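Local coordinates for protein CalG4 (Micromonospora echinospora, PDB 3IA7) that adopts the two-domain GT-B fold of the erythromycin CIII-like family and binds calcium ions, at residues D124-R129 against A395-V400; A255-P260 against P278-V283; H304-A309 against A327-P332. All blocks are in the same frame, centred on the assembly; numbering follows the deposited sequence.

Interaction 1. Residues D124-R129 against A395-V400; sequences DRPAVR and AYLGRV
The C-terminal helix 385-400 of the GT-B fold, whose chain returns from the C-terminal domain to lie against the N-terminal one, meets the start of strand 127-131 and the proline just before it through Tyr396, Val400, Pro126 and Val128. Tyr396 carries the polar part. Its CG is anti to the backbone N (chi1 178°), and the side chain runs from the helix to the strand segment, where OH donates to Ala127 O at 2.8 Å. The donor is tilted 22° from the carbonyl plane, and the C=O...OH angle is 149°. Val128 CG2 comes up to the same ring obliquely, 3.6 Å from Tyr396 CD2 and just as near Tyr396 CE2. Within the helix, Val400 CG2 lies 3.9 Å above the plane of the Tyr396 ring, over its centre. That same methyl also reaches across to the strand side: Val400 CG2 is 3.7 Å from Pro126 CB, the two side chains sliding past each other in opposite directions. Leu397 adds a looser apolar touch, with CD2 4.4 Å from Pro126 CG. Leu105 of the adjoining strand 105-109 also packs on Pro126, Val128 and Leu397, so the helix meets more than one strand. The chain enters the strand from helix 113-123, which ends in a Schellman motif with Asp124 as its C-prime residue. The tyrosine ring packs against valine methyls and its hydroxyl is satisfied by a backbone carbonyl, so a single directional bond probably sets how far the ring reaches in an otherwise apolar contact.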
# COMPACT_ATOMS: atom_id res chain seq x y z
N ASP A 124 9.30 26.70 20.31
CA ASP A 124 8.14 27.59 20.22
C ASP A 124 7.39 27.37 18.88
O ASP A 124 7.27 28.28 18.04
CB ASP A 124 8.57 29.07 20.41
CG ASP A 124 7.37 30.05 20.39
OD1 ASP A 124 6.27 29.68 20.80
OD2 ASP A 124 7.51 31.19 19.94
N ARG A 125 6.94 26.13 18.70
CA ARG A 125 6.29 25.71 17.45
C ARG A 125 5.03 24.95 17.80
O ARG A 125 4.98 24.33 18.85
CB ARG A 125 7.25 24.82 16.62
CG ARG A 125 8.47 25.55 16.06
CD ARG A 125 8.03 26.68 15.11
NE ARG A 125 9.17 27.33 14.42
CZ ARG A 125 9.77 28.46 14.79
NH1 ARG A 125 9.40 29.13 15.89
NH2 ARG A 125 10.76 28.95 14.04
N PRO A 126 4.05 24.94 16.88
CA PRO A 126 2.85 24.13 17.05
C PRO A 126 3.19 22.65 16.88
O PRO A 126 4.25 22.30 16.30
CB PRO A 126 1.91 24.62 15.92
CG PRO A 126 2.83 25.10 14.86
CD PRO A 126 4.04 25.69 15.61
N ALA A 127 2.36 21.79 17.45
CA ALA A 127 2.61 20.37 17.36
C ALA A 127 1.33 19.63 17.04
O ALA A 127 0.24 20.12 17.33
CB ALA A 127 3.25 19.81 18.70
N VAL A 128 1.48 18.48 16.39
CA VAL A 128 0.39 17.58 16.06
C VAL A 128 0.74 16.24 16.63
O VAL A 128 1.85 15.76 16.41
CB VAL A 128 0.28 17.37 14.52
CG1 VAL A 128 -0.72 16.21 14.16
CG2 VAL A 128 -0.03 18.66 13.80
N ARG A 129 -0.22 15.61 17.31
CA ARG A 129 -0.03 14.28 17.83
C ARG A 129 -0.56 13.22 16.81
O ARG A 129 -1.65 13.37 16.23
CB ARG A 129 -0.78 14.11 19.16
CG ARG A 129 -0.66 12.67 19.72
CD ARG A 129 -1.30 12.57 21.15
NE ARG A 129 -0.62 13.52 22.08
CZ ARG A 129 -0.60 13.40 23.41
NH1 ARG A 129 -1.22 12.37 23.99
NH2 ARG A 129 0.09 14.28 24.14
N ALA A 395 -4.53 22.56 7.24
CA ALA A 395 -5.53 23.46 7.82
C ALA A 395 -5.13 23.96 9.22
O ALA A 395 -5.34 25.13 9.54
CB ALA A 395 -6.93 22.79 7.87
N TYR A 396 -4.58 23.08 10.05
CA TYR A 396 -4.12 23.41 11.40
C TYR A 396 -3.03 24.46 11.29
O TYR A 396 -3.08 25.49 11.96
CB TYR A 396 -3.64 22.12 12.09
CG TYR A 396 -3.06 22.22 13.50
CD1 TYR A 396 -3.82 22.70 14.59
CD2 TYR A 396 -1.76 21.83 13.73
CE1 TYR A 396 -3.29 22.77 15.86
CE2 TYR A 396 -1.22 21.88 15.00
CZ TYR A 396 -1.98 22.34 16.06
OH TYR A 396 -1.45 22.32 17.33
N LEU A 397 -2.09 24.23 10.39
CA LEU A 397 -1.04 25.24 10.12
C LEU A 397 -1.60 26.59 9.69
O LEU A 397 -1.16 27.61 10.19
CB LEU A 397 -0.06 24.72 9.08
CG LEU A 397 0.96 23.68 9.53
CD1 LEU A 397 1.78 23.28 8.30
CD2 LEU A 397 1.89 24.25 10.60
N GLY A 398 -2.58 26.57 8.80
CA GLY A 398 -3.30 27.76 8.38
C GLY A 398 -3.85 28.52 9.57
O GLY A 398 -3.82 29.74 9.57
N ARG A 399 -4.39 27.81 10.57
CA ARG A 399 -4.95 28.48 11.75
C ARG A 399 -3.88 28.99 12.71
O ARG A 399 -3.93 30.14 13.15
CB ARG A 399 -5.91 27.59 12.54
CG ARG A 399 -7.09 27.02 11.76
CD ARG A 399 -8.02 26.18 12.66
NE ARG A 399 -7.48 24.87 13.10
CZ ARG A 399 -7.69 23.72 12.47
NH1 ARG A 399 -8.41 23.70 11.34
NH2 ARG A 399 -7.19 22.59 12.95
N VAL A 400 -2.92 28.12 13.05
CA VAL A 400 -2.05 28.40 14.20
C VAL A 400 -0.66 28.90 13.84
O VAL A 400 0.05 29.42 14.70
CB VAL A 400 -1.94 27.17 15.14
CG1 VAL A 400 -3.32 26.74 15.64
CG2 VAL A 400 -1.18 26.00 14.46

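Interaction 2. Residues A255-P260 against P278-V283; sequences AFADTP and PLPPNV
Asn282 has CG between its backbone N and carbonyl carbon (chi1 61°), and Thr259 OG1 takes the equivalent place on its own residue (chi1 70°); the two side chains cross at about a right angle near Phe256 O. The setting is the Rossmann-like C-terminal domain of the GT-B fold, where a type II turn, Phe256 to Thr259, leads from helix 246-256 toward strand 262-266, and a type I turn, Pro280 to Val283, leads into the neighbouring parallel strand 283-286. Phe256 O is held from opposite faces of its plane. Thr259 OG1 donates to Phe256 O at 2.7 Å, and the same OG1 is hydrogen-bonded to Trp261 N, while Asn282 ND2 donates to Phe256 O at 2.9 Å with an N-H...O angle of 161°. Phe256 O lies in the plane of the asparagine amide, whose nitrogen stands above the plane of the carbonyl. Asn282 ND2 also bonds Trp261 O, so both of its partners are backbone carbonyls and the amide is fixed in rotation. Beside these bonds Pro280 CG lies 3.7 Å from Ala257 CB. A water closes the link on the other end of the amide, accepting from Asp258 N at 2.6 Å and donating to Asn282 OD1 at 2.8 Å.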
# COMPACT_ATOMS: atom_id res chain seq x y z
N ALA A 255 -6.48 -28.67 11.13
CA ALA A 255 -7.88 -28.29 11.27
C ALA A 255 -8.68 -28.30 9.95
O ALA A 255 -9.82 -28.72 9.93
CB ALA A 255 -8.00 -26.93 11.97
N PHE A 256 -8.08 -27.87 8.85
CA PHE A 256 -8.82 -27.75 7.57
C PHE A 256 -8.46 -28.80 6.48
O PHE A 256 -9.01 -28.75 5.36
CB PHE A 256 -8.74 -26.29 7.04
CG PHE A 256 -9.30 -25.27 8.00
CD1 PHE A 256 -10.68 -24.97 8.01
CD2 PHE A 256 -8.47 -24.67 8.97
CE1 PHE A 256 -11.22 -24.07 8.93
CE2 PHE A 256 -9.00 -23.77 9.92
CZ PHE A 256 -10.37 -23.47 9.88
N ALA A 257 -7.56 -29.73 6.80
CA ALA A 257 -7.29 -30.87 5.91
C ALA A 257 -8.60 -31.63 5.58
O ALA A 257 -9.42 -31.90 6.47
CB ALA A 257 -6.27 -31.84 6.55
N ASP A 258 -8.81 -31.97 4.32
CA ASP A 258 -10.00 -32.75 3.91
C ASP A 258 -11.30 -32.02 4.32
O ASP A 258 -12.25 -32.64 4.82
CB ASP A 258 -9.98 -34.21 4.47
CG ASP A 258 -8.76 -35.01 4.02
OD1 ASP A 258 -8.61 -35.28 2.79
OD2 ASP A 258 -7.94 -35.40 4.89
N THR A 259 -11.31 -30.70 4.16
CA THR A 259 -12.51 -29.83 4.20
C THR A 259 -12.41 -28.99 2.91
O THR A 259 -11.33 -28.90 2.34
CB THR A 259 -12.49 -28.78 5.37
OG1 THR A 259 -11.49 -27.80 5.09
CG2 THR A 259 -12.23 -29.42 6.74
N PRO A 260 -13.51 -28.34 2.45
CA PRO A 260 -13.39 -27.56 1.22
C PRO A 260 -12.60 -26.26 1.39
O PRO A 260 -12.38 -25.56 0.45
CB PRO A 260 -14.84 -27.20 0.88
CG PRO A 260 -15.66 -28.20 1.68
CD PRO A 260 -14.89 -28.32 2.94
N PRO A 278 5.27 -31.39 5.79
CA PRO A 278 4.30 -31.61 4.70
C PRO A 278 2.95 -30.98 5.06
O PRO A 278 2.45 -31.21 6.16
CB PRO A 278 4.20 -33.14 4.61
CG PRO A 278 5.46 -33.65 5.21
CD PRO A 278 5.80 -32.67 6.30
N LEU A 279 2.40 -30.15 4.16
CA LEU A 279 1.09 -29.52 4.36
C LEU A 279 0.01 -30.22 3.51
O LEU A 279 0.32 -30.77 2.46
CB LEU A 279 1.18 -28.04 4.01
CG LEU A 279 2.09 -27.22 4.92
CD1 LEU A 279 2.14 -25.74 4.47
CD2 LEU A 279 1.62 -27.32 6.37
N PRO A 280 -1.26 -30.18 3.94
CA PRO A 280 -2.33 -30.70 3.08
C PRO A 280 -2.37 -29.88 1.77
O PRO A 280 -1.91 -28.75 1.77
CB PRO A 280 -3.60 -30.45 3.91
CG PRO A 280 -3.12 -30.31 5.33
CD PRO A 280 -1.80 -29.62 5.20
N PRO A 281 -2.93 -30.44 0.68
CA PRO A 281 -2.92 -29.72 -0.60
C PRO A 281 -3.76 -28.42 -0.63
O PRO A 281 -3.55 -27.59 -1.50
CB PRO A 281 -3.47 -30.74 -1.61
CG PRO A 281 -4.25 -31.73 -0.78
CD PRO A 281 -3.57 -31.76 0.58
N ASN A 282 -4.66 -28.24 0.33
CA ASN A 282 -5.51 -27.03 0.39
C ASN A 282 -4.99 -26.04 1.42
O ASN A 282 -5.69 -25.09 1.83
CB ASN A 282 -6.97 -27.43 0.71
CG ASN A 282 -7.09 -28.12 2.03
OD1 ASN A 282 -6.20 -28.89 2.41
ND2 ASN A 282 -8.21 -27.90 2.75
N VAL A 283 -3.73 -26.20 1.81
CA VAL A 283 -3.09 -25.26 2.75
C VAL A 283 -1.74 -24.81 2.18
O VAL A 283 -0.94 -25.65 1.77
CB VAL A 283 -2.88 -25.95 4.13
CG1 VAL A 283 -2.28 -24.98 5.14
CG2 VAL A 283 -4.21 -26.47 4.63
O HOH W 1 -6.96 -31.60 2.46

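Interaction 3. Residues H304-A309 against A327-P332; sequences HGTTGA and ATEAAP
Ala330, Thr306 and His304 bury the most surface where the loop after strand 298-303 meets the loop that leads into helix 331-339. The methyl of Ala330 points at the opposing backbone: CB lies 3.1 Å from His304 O, 3.5 Å from Gly305 C and 3.7 Å from Thr306 N. This is a tight fit, and His304 O, buried by the contact, has no polar partner anywhere in the model. The opposing chain passes the methyl at Gly305, whose phi is positive (99°). These backbone angles by themselves call for glycine, and Ala330 CB lies close by.

Ala327 CB approaches the His304 ring at its edge, in plane, 3.8 Å from His304 CD2. His304 ND1, on the ring's side away from Ala327, makes a weak hydrogen bond to Ser237 O. Thr306 turns CG2, rather than its hydroxyl, to the second segment: CG2 is 4.1 Å from Ala327 CB. Thr306 is also at the N-cap position of helix 307-315.

No direct hydrogen bond joins the two segments. A water accepts from Thr307 N at 3.0 Å and gives a weak bond to Glu329 O, while Ser333 OG is hydrogen-bonded to both Gly305 O and Ala330 O, which must share its one proton, tying the loop to the first turn of helix 331-339. Backbone and small side chains thus lie between two helix starts that follow neighbouring parallel strands, an arrangement typical of the Rossmann-like C-terminal domain of GT-B proteins, in which such loops border the cleft between the domains.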
# COMPACT_ATOMS: atom_id res chain seq x y z
N HIS A 304 -3.66 -12.60 15.34
CA HIS A 304 -3.29 -12.20 16.71
C HIS A 304 -4.09 -10.97 17.24
O HIS A 304 -4.31 -10.84 18.44
CB HIS A 304 -1.78 -11.97 16.82
CG HIS A 304 -1.22 -11.04 15.79
ND1 HIS A 304 -1.51 -11.16 14.44
CD2 HIS A 304 -0.40 -9.97 15.89
CE1 HIS A 304 -0.92 -10.18 13.77
NE2 HIS A 304 -0.22 -9.46 14.63
N GLY A 305 -4.52 -10.08 16.37
CA GLY A 305 -5.44 -9.04 16.83
C GLY A 305 -4.82 -7.68 17.15
O GLY A 305 -5.42 -6.87 17.83
N THR A 306 -3.60 -7.44 16.66
CA THR A 306 -3.01 -6.10 16.71
C THR A 306 -3.91 -5.14 15.91
O THR A 306 -4.55 -5.55 14.92
CB THR A 306 -1.58 -6.08 16.13
OG1 THR A 306 -1.60 -6.68 14.83
CG2 THR A 306 -0.65 -6.90 17.03
N THR A 307 -3.99 -3.88 16.34
CA THR A 307 -4.87 -2.90 15.70
C THR A 307 -4.67 -2.85 14.19
O THR A 307 -5.65 -2.78 13.44
CB THR A 307 -4.67 -1.48 16.24
OG1 THR A 307 -3.32 -1.12 16.02
CG2 THR A 307 -4.93 -1.41 17.73
N GLY A 308 -3.41 -2.90 13.76
CA GLY A 308 -3.06 -2.95 12.34
C GLY A 308 -3.73 -4.07 11.56
O GLY A 308 -4.36 -3.83 10.52
N ALA A 309 -3.55 -5.29 12.05
CA ALA A 309 -4.06 -6.48 11.39
C ALA A 309 -5.60 -6.49 11.37
O ALA A 309 -6.22 -6.95 10.41
CB ALA A 309 -3.53 -7.72 12.07
N ALA A 327 0.29 -12.09 20.83
CA ALA A 327 0.83 -10.73 20.83
C ALA A 327 0.37 -10.00 22.08
O ALA A 327 -0.81 -9.72 22.23
CB ALA A 327 0.39 -9.99 19.56
N THR A 328 1.28 -9.70 23.00
CA THR A 328 0.93 -8.87 24.18
C THR A 328 0.32 -7.50 23.79
O THR A 328 -0.58 -7.00 24.46
CB THR A 328 2.11 -8.69 25.16
OG1 THR A 328 3.34 -8.56 24.43
CG2 THR A 328 2.20 -9.90 26.10
N GLU A 329 0.79 -6.94 22.68
CA GLU A 329 0.26 -5.68 22.14
C GLU A 329 -1.20 -5.76 21.68
O GLU A 329 -1.86 -4.73 21.50
CB GLU A 329 1.13 -5.21 20.97
CG GLU A 329 2.60 -5.06 21.33
CD GLU A 329 3.52 -5.26 20.13
OE1 GLU A 329 3.02 -5.63 19.03
OE2 GLU A 329 4.76 -5.05 20.31
N ALA A 330 -1.70 -6.97 21.48
CA ALA A 330 -3.03 -7.17 20.89
C ALA A 330 -4.24 -7.07 21.85
O ALA A 330 -5.38 -7.03 21.40
CB ALA A 330 -3.09 -8.50 20.13
N ALA A 331 -4.00 -7.04 23.17
CA ALA A 331 -5.14 -7.12 24.11
C ALA A 331 -6.21 -5.98 23.95
O ALA A 331 -7.39 -6.30 23.82
CB ALA A 331 -4.65 -7.28 25.58
N PRO A 332 -5.81 -4.69 23.96
CA PRO A 332 -6.78 -3.59 23.76
C PRO A 332 -7.61 -3.70 22.46
O PRO A 332 -8.84 -3.59 22.51
CB PRO A 332 -5.90 -2.35 23.68
CG PRO A 332 -4.64 -2.72 24.40
CD PRO A 332 -4.43 -4.17 24.14
O HOH W 2 -1.97 -3.17 18.47

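How the interactions relate
Interactions 2 and 3 both belong to the C-terminal Rossmann-like domain and follow one another along the chain, whereas interaction 1 encloses both and brings the last helix back to the N-terminal domain. Interactions 1 and 2 lie on opposite sides of the chain's centre, their own centres about 54 Å apart; interaction 3 is the most central. Burial and chemistry differ accordingly. The surface contact 255-260 with 278-283 depends on an amide, a carbonyl and a bridging water. The buried contact 304-309 with 327-332 is close backbone-to-methyl packing, and the buried 124-129 with 395-400 combines apolar side chains with one tyrosine hydrogen bond.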